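Local coordinates for Endonuclease/exonuclease/phosphatase (Beutenbergia cavernae DSM 12333, PDB 4RUW), which is of unestablished function but belongs to the endonuclease/exonuclease/phosphatase family, with a DNase I-like sandwich domain followed by an Ig-like domain, at residues A264-T278 / R293-V307. Residues are numbered along the deposited sequence; the frame is centred on the assembly and turned at random.
Sequences ADTWRQVNDPGAGPT and RRIDYVFATPAFDVV
The guanidinium of Arg294 presents NH1 and NH2 to the two carboxylate oxygens of Asp265 in a buried salt bridge, NH1 reaching OD1 at 3.0 Å and NH2 reaching OD2 at 2.8 Å. Carboxylate and guanidinium are nearly coplanar, 28° apart. The Arg294 chain is extended through CD, then bends at chi3 (70°), its CD packing over a face of the Trp267 five-membered ring in a CH-pi contact while Pro273 CB touches NE. A water donates to Asp265 OD1 and accepts from Val298 N, tying the carboxylate to strand 296-300.

Ala264 and Ala300 form an antiparallel hydrogen-bonded pair, N to O in both directions. Just beyond, Val298 O takes two donors from Thr266, the backbone N at 3.0 Å and OG1 at 2.7 Å. Near the C-terminal end of 264-278, Thr278 OG1 accepts from Ile295 N and donates to the anti lone pair of Asp296 OD1 (2.7 Å), an oxygen that also bonds His321.

Apolar packing is led by Val306, whose CG1 meets Val270 CG1 at 3.5 Å while CG2 lies against Thr266.

Strand 264-265 edges one sheet of the DNase I-like sandwich beside 296-300, and helix 266-270 packs against 304-311, an edge strand of the other sheet, with Met326 of 324-330 touching both Thr266 and Val306.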
loop_
_atom_site.group_PDB
_atom_site.type_symbol
_atom_site.label_atom_id
_atom_site.label_comp_id
_atom_site.label_asym_id
_atom_site.label_seq_id
_atom_site.Cartn_x
_atom_site.Cartn_y
_atom_site.Cartn_z
ATOM N N ALA A 264 -6.028 5.631 1.372
ATOM C CA ALA A 264 -5.272 5.970 2.574
ATOM C C ALA A 264 -4.202 4.914 2.807
ATOM O O ALA A 264 -4.477 3.714 2.716
ATOM C CB ALA A 264 -6.201 6.046 3.773
ATOM N N ASP A 265 -2.987 5.370 3.102
ATOM C CA ASP A 265 -1.870 4.513 3.454
ATOM C C ASP A 265 -2.134 4.052 4.882
ATOM O O ASP A 265 -1.971 4.824 5.830
ATOM C CB ASP A 265 -0.598 5.358 3.352
ATOM C CG ASP A 265 0.677 4.608 3.718
ATOM O OD1 ASP A 265 0.634 3.524 4.349
ATOM O OD2 ASP A 265 1.750 5.156 3.385
ATOM N N THR A 266 -2.581 2.809 5.037
ATOM C CA THR A 266 -3.133 2.409 6.323
ATOM C C THR A 266 -2.090 2.417 7.442
ATOM O O THR A 266 -2.379 2.877 8.541
ATOM C CB THR A 266 -3.883 1.062 6.263
ATOM O OG1 THR A 266 -2.985 0.009 5.900
ATOM C CG2 THR A 266 -5.051 1.140 5.261
ATOM N N TRP A 267 -0.874 1.953 7.148
ATOM C CA TRP A 267 0.180 1.966 8.151
ATOM C C TRP A 267 0.356 3.358 8.744
ATOM O O TRP A 267 0.433 3.537 9.961
ATOM C CB TRP A 267 1.506 1.515 7.535
ATOM C CG TRP A 267 2.615 1.502 8.556
ATOM C CD1 TRP A 267 3.441 2.546 8.899
ATOM C CD2 TRP A 267 2.993 0.398 9.392
ATOM N NE1 TRP A 267 4.313 2.145 9.890
ATOM C CE2 TRP A 267 4.056 0.839 10.208
ATOM C CE3 TRP A 267 2.541 -0.920 9.513
ATOM C CZ2 TRP A 267 4.660 0.005 11.148
ATOM C CZ3 TRP A 267 3.156 -1.745 10.434
ATOM C CH2 TRP A 267 4.202 -1.285 11.236
ATOM N N ARG A 268 0.417 4.352 7.865
ATOM C CA ARG A 268 0.725 5.712 8.251
ATOM C C ARG A 268 -0.402 6.376 9.051
ATOM O O ARG A 268 -0.177 7.385 9.710
ATOM C CB ARG A 268 1.022 6.473 6.966
ATOM C CG ARG A 268 1.599 7.833 7.099
ATOM C CD ARG A 268 1.887 8.354 5.700
ATOM N NE ARG A 268 2.687 9.553 5.776
ATOM C CZ ARG A 268 3.367 10.059 4.758
ATOM N NH1 ARG A 268 3.322 9.477 3.556
ATOM N NH2 ARG A 268 4.069 11.164 4.947
ATOM N N GLN A 269 -1.608 5.815 9.008
ATOM C CA GLN A 269 -2.708 6.340 9.814
ATOM C C GLN A 269 -2.520 6.005 11.290
ATOM O O GLN A 269 -2.915 6.787 12.154
ATOM C CB GLN A 269 -4.061 5.778 9.362
ATOM C CG GLN A 269 -4.376 5.905 7.886
ATOM C CD GLN A 269 -4.232 7.318 7.368
ATOM O OE1 GLN A 269 -4.941 8.225 7.794
ATOM N NE2 GLN A 269 -3.312 7.508 6.428
ATOM N N VAL A 270 -1.938 4.839 11.577
ATOM C CA VAL A 270 -1.909 4.325 12.944
ATOM C C VAL A 270 -0.515 4.185 13.540
ATOM O O VAL A 270 -0.387 4.046 14.754
ATOM C CB VAL A 270 -2.642 2.963 13.083
ATOM C CG1 VAL A 270 -4.148 3.139 12.967
ATOM C CG2 VAL A 270 -2.102 1.935 12.095
ATOM N N ASN A 271 0.526 4.204 12.709
ATOM C CA ASN A 271 1.900 3.962 13.157
ATOM C C ASN A 271 2.833 4.991 12.545
ATOM O O ASN A 271 2.514 5.599 11.524
ATOM C CB ASN A 271 2.390 2.587 12.693
ATOM C CG ASN A 271 1.633 1.427 13.328
ATOM O OD1 ASN A 271 1.246 1.474 14.491
ATOM N ND2 ASN A 271 1.447 0.358 12.561
ATOM N N ASP A 272 4.004 5.174 13.141
ATOM C CA ASP A 272 5.070 5.909 12.472
ATOM C C ASP A 272 5.594 5.077 11.303
ATOM O O ASP A 272 6.019 3.937 11.499
ATOM C CB ASP A 272 6.240 6.184 13.428
ATOM C CG ASP A 272 5.910 7.187 14.501
ATOM O OD1 ASP A 272 5.151 8.142 14.233
ATOM O OD2 ASP A 272 6.439 7.026 15.621
ATOM N N PRO A 273 5.593 5.644 10.088
ATOM C CA PRO A 273 6.237 4.960 8.960
ATOM C C PRO A 273 7.667 4.513 9.276
ATOM O O PRO A 273 8.050 3.413 8.871
ATOM C CB PRO A 273 6.205 6.023 7.860
ATOM C CG PRO A 273 4.906 6.758 8.145
ATOM C CD PRO A 273 4.899 6.871 9.657
ATOM N N GLY A 274 8.430 5.326 10.004
ATOM C CA GLY A 274 9.814 4.999 10.293
ATOM C C GLY A 274 9.983 3.793 11.196
ATOM O O GLY A 274 11.087 3.245 11.289
ATOM N N ALA A 275 8.903 3.374 11.854
ATOM C CA ALA A 275 8.929 2.175 12.692
ATOM C C ALA A 275 8.593 0.921 11.891
ATOM O O ALA A 275 8.656 -0.192 12.414
ATOM C CB ALA A 275 7.966 2.319 13.858
ATOM N N GLY A 276 8.235 1.093 10.622
ATOM C CA GLY A 276 7.838 -0.043 9.815
ATOM C C GLY A 276 8.484 -0.178 8.449
ATOM O O GLY A 276 7.780 -0.397 7.462
ATOM N N PRO A 277 9.826 -0.094 8.371
ATOM C CA PRO A 277 10.439 -0.440 7.088
ATOM C C PRO A 277 10.124 -1.902 6.790
ATOM O O PRO A 277 9.891 -2.688 7.713
ATOM C CB PRO A 277 11.933 -0.239 7.353
ATOM C CG PRO A 277 12.081 -0.514 8.823
ATOM C CD PRO A 277 10.824 0.022 9.452
ATOM N N THR A 278 10.081 -2.259 5.512
ATOM C CA THR A 278 9.598 -3.575 5.122
ATOM C C THR A 278 10.673 -4.410 4.449
ATOM O O THR A 278 10.415 -5.531 4.033
ATOM C CB THR A 278 8.319 -3.480 4.271
ATOM O OG1 THR A 278 8.588 -2.732 3.075
ATOM C CG2 THR A 278 7.213 -2.800 5.068
ATOM N N ARG A 293 12.834 2.856 4.216
ATOM C CA ARG A 293 12.668 1.711 3.317
ATOM C C ARG A 293 11.408 0.898 3.601
ATOM O O ARG A 293 11.445 -0.321 3.804
ATOM C CB ARG A 293 13.933 0.852 3.294
ATOM C CG ARG A 293 15.074 1.552 2.573
ATOM C CD ARG A 293 16.297 0.679 2.448
ATOM N NE ARG A 293 17.250 1.285 1.528
ATOM C CZ ARG A 293 18.486 0.849 1.336
ATOM N NH1 ARG A 293 18.929 -0.202 2.016
ATOM N NH2 ARG A 293 19.277 1.473 0.470
ATOM N N ARG A 294 10.286 1.613 3.618
ATOM C CA ARG A 294 8.957 1.031 3.718
ATOM C C ARG A 294 8.385 1.082 2.312
ATOM O O ARG A 294 8.061 2.164 1.809
ATOM C CB ARG A 294 8.098 1.842 4.691
ATOM C CG ARG A 294 6.703 1.274 4.911
ATOM C CD ARG A 294 5.963 2.020 6.000
ATOM N NE ARG A 294 5.591 3.376 5.596
ATOM C CZ ARG A 294 4.395 3.710 5.110
ATOM N NH1 ARG A 294 3.448 2.788 4.952
ATOM N NH2 ARG A 294 4.140 4.973 4.783
ATOM N N ILE A 295 8.298 -0.081 1.667
ATOM C CA ILE A 295 7.939 -0.142 0.250
ATOM C C ILE A 295 6.821 -1.144 -0.023
ATOM O O ILE A 295 6.406 -1.303 -1.180
ATOM C CB ILE A 295 9.175 -0.442 -0.647
ATOM C CG1 ILE A 295 9.804 -1.790 -0.285
ATOM C CG2 ILE A 295 10.204 0.692 -0.572
ATOM C CD1 ILE A 295 10.894 -2.223 -1.252
ATOM N N ASP A 296 6.348 -1.813 1.025
ATOM C CA ASP A 296 5.204 -2.718 0.955
ATOM C C ASP A 296 4.070 -2.017 1.688
ATOM O O ASP A 296 4.267 -1.545 2.802
ATOM C CB ASP A 296 5.524 -4.027 1.663
ATOM C CG ASP A 296 6.639 -4.817 0.987
ATOM O OD1 ASP A 296 7.836 -4.568 1.266
ATOM O OD2 ASP A 296 6.321 -5.731 0.196
ATOM N N TYR A 297 2.901 -1.932 1.051
ATOM C CA TYR A 297 1.822 -1.096 1.546
ATOM C C TYR A 297 0.487 -1.827 1.558
ATOM O O TYR A 297 0.248 -2.738 0.756
ATOM C CB TYR A 297 1.634 0.114 0.626
ATOM C CG TYR A 297 2.782 1.088 0.541
ATOM C CD1 TYR A 297 2.801 2.236 1.321
ATOM C CD2 TYR A 297 3.820 0.889 -0.355
ATOM C CE1 TYR A 297 3.827 3.149 1.226
ATOM C CE2 TYR A 297 4.850 1.800 -0.461
ATOM C CZ TYR A 297 4.852 2.928 0.337
ATOM O OH TYR A 297 5.856 3.860 0.238
ATOM N N VAL A 298 -0.405 -1.363 2.430
ATOM C CA VAL A 298 -1.829 -1.649 2.327
ATOM C C VAL A 298 -2.554 -0.314 2.275
ATOM O O VAL A 298 -2.519 0.450 3.244
ATOM C CB VAL A 298 -2.340 -2.503 3.516
ATOM C CG1 VAL A 298 -3.843 -2.719 3.389
ATOM C CG2 VAL A 298 -1.592 -3.822 3.572
ATOM N N PHE A 299 -3.177 -0.026 1.138
ATOM C CA PHE A 299 -4.007 1.160 0.968
ATOM C C PHE A 299 -5.472 0.756 1.050
ATOM O O PHE A 299 -5.844 -0.326 0.585
ATOM C CB PHE A 299 -3.735 1.823 -0.387
ATOM C CG PHE A 299 -2.449 2.600 -0.436
ATOM C CD1 PHE A 299 -2.420 3.930 -0.029
ATOM C CD2 PHE A 299 -1.272 2.019 -0.889
ATOM C CE1 PHE A 299 -1.251 4.667 -0.062
ATOM C CE2 PHE A 299 -0.091 2.758 -0.922
ATOM C CZ PHE A 299 -0.085 4.077 -0.499
ATOM N N ALA A 300 -6.300 1.615 1.635
ATOM C CA ALA A 300 -7.724 1.309 1.787
ATOM C C ALA A 300 -8.573 2.486 1.314
ATOM O O ALA A 300 -8.153 3.640 1.399
ATOM C CB ALA A 300 -8.062 0.950 3.230
ATOM N N THR A 301 -9.772 2.180 0.829
ATOM C CA THR A 301 -10.717 3.196 0.401
ATOM C C THR A 301 -11.419 3.840 1.602
ATOM O O THR A 301 -11.284 3.355 2.731
ATOM C CB THR A 301 -11.739 2.579 -0.570
ATOM O OG1 THR A 301 -12.442 1.527 0.092
ATOM C CG2 THR A 301 -11.032 2.035 -1.820
ATOM N N PRO A 302 -12.147 4.952 1.379
ATOM C CA PRO A 302 -12.604 5.749 2.529
ATOM C C PRO A 302 -13.561 5.042 3.488
ATOM O O PRO A 302 -13.643 5.465 4.641
ATOM C CB PRO A 302 -13.282 6.958 1.867
ATOM C CG PRO A 302 -12.519 7.116 0.586
ATOM C CD PRO A 302 -12.297 5.709 0.118
ATOM N N ALA A 303 -14.273 4.010 3.044
ATOM C CA ALA A 303 -15.199 3.313 3.939
ATOM C C ALA A 303 -14.488 2.631 5.111
ATOM O O ALA A 303 -15.117 2.335 6.127
ATOM C CB ALA A 303 -16.043 2.301 3.176
ATOM N N PHE A 304 -13.196 2.358 4.961
ATOM C CA PHE A 304 -12.436 1.706 6.018
ATOM C C PHE A 304 -11.868 2.690 7.031
ATOM O O PHE A 304 -11.390 3.765 6.678
ATOM C CB PHE A 304 -11.278 0.902 5.431
ATOM C CG PHE A 304 -11.686 -0.390 4.812
ATOM C CD1 PHE A 304 -12.000 -1.485 5.605
ATOM C CD2 PHE A 304 -11.736 -0.524 3.437
ATOM C CE1 PHE A 304 -12.368 -2.682 5.046
ATOM C CE2 PHE A 304 -12.099 -1.728 2.868
ATOM C CZ PHE A 304 -12.411 -2.807 3.675
ATOM N N ASP A 305 -11.908 2.288 8.298
ATOM C CA ASP A 305 -11.100 2.903 9.339
ATOM C C ASP A 305 -9.920 1.987 9.610
ATOM O O ASP A 305 -10.010 0.775 9.426
ATOM C CB ASP A 305 -11.889 3.043 10.633
ATOM C CG ASP A 305 -12.944 4.099 10.553
ATOM O OD1 ASP A 305 -12.938 4.864 9.568
ATOM O OD2 ASP A 305 -13.767 4.176 11.485
ATOM N N VAL A 306 -8.820 2.556 10.074
ATOM C CA VAL A 306 -7.655 1.760 10.430
ATOM C C VAL A 306 -7.570 1.647 11.946
ATOM O O VAL A 306 -7.582 2.651 12.651
ATOM C CB VAL A 306 -6.360 2.382 9.877
ATOM C CG1 VAL A 306 -5.202 1.419 10.065
ATOM C CG2 VAL A 306 -6.531 2.727 8.402
ATOM N N VAL A 307 -7.480 0.415 12.435
ATOM C CA VAL A 307 -7.465 0.145 13.867
ATOM C C VAL A 307 -6.050 0.001 14.412
ATOM O O VAL A 307 -5.702 0.613 15.414
ATOM C CB VAL A 307 -8.303 -1.118 14.196
ATOM C CG1 VAL A 307 -8.289 -1.412 15.691
ATOM C CG2 VAL A 307 -9.740 -0.952 13.680
HETATM O O HOH W 1 0.582 0.654 4.383
#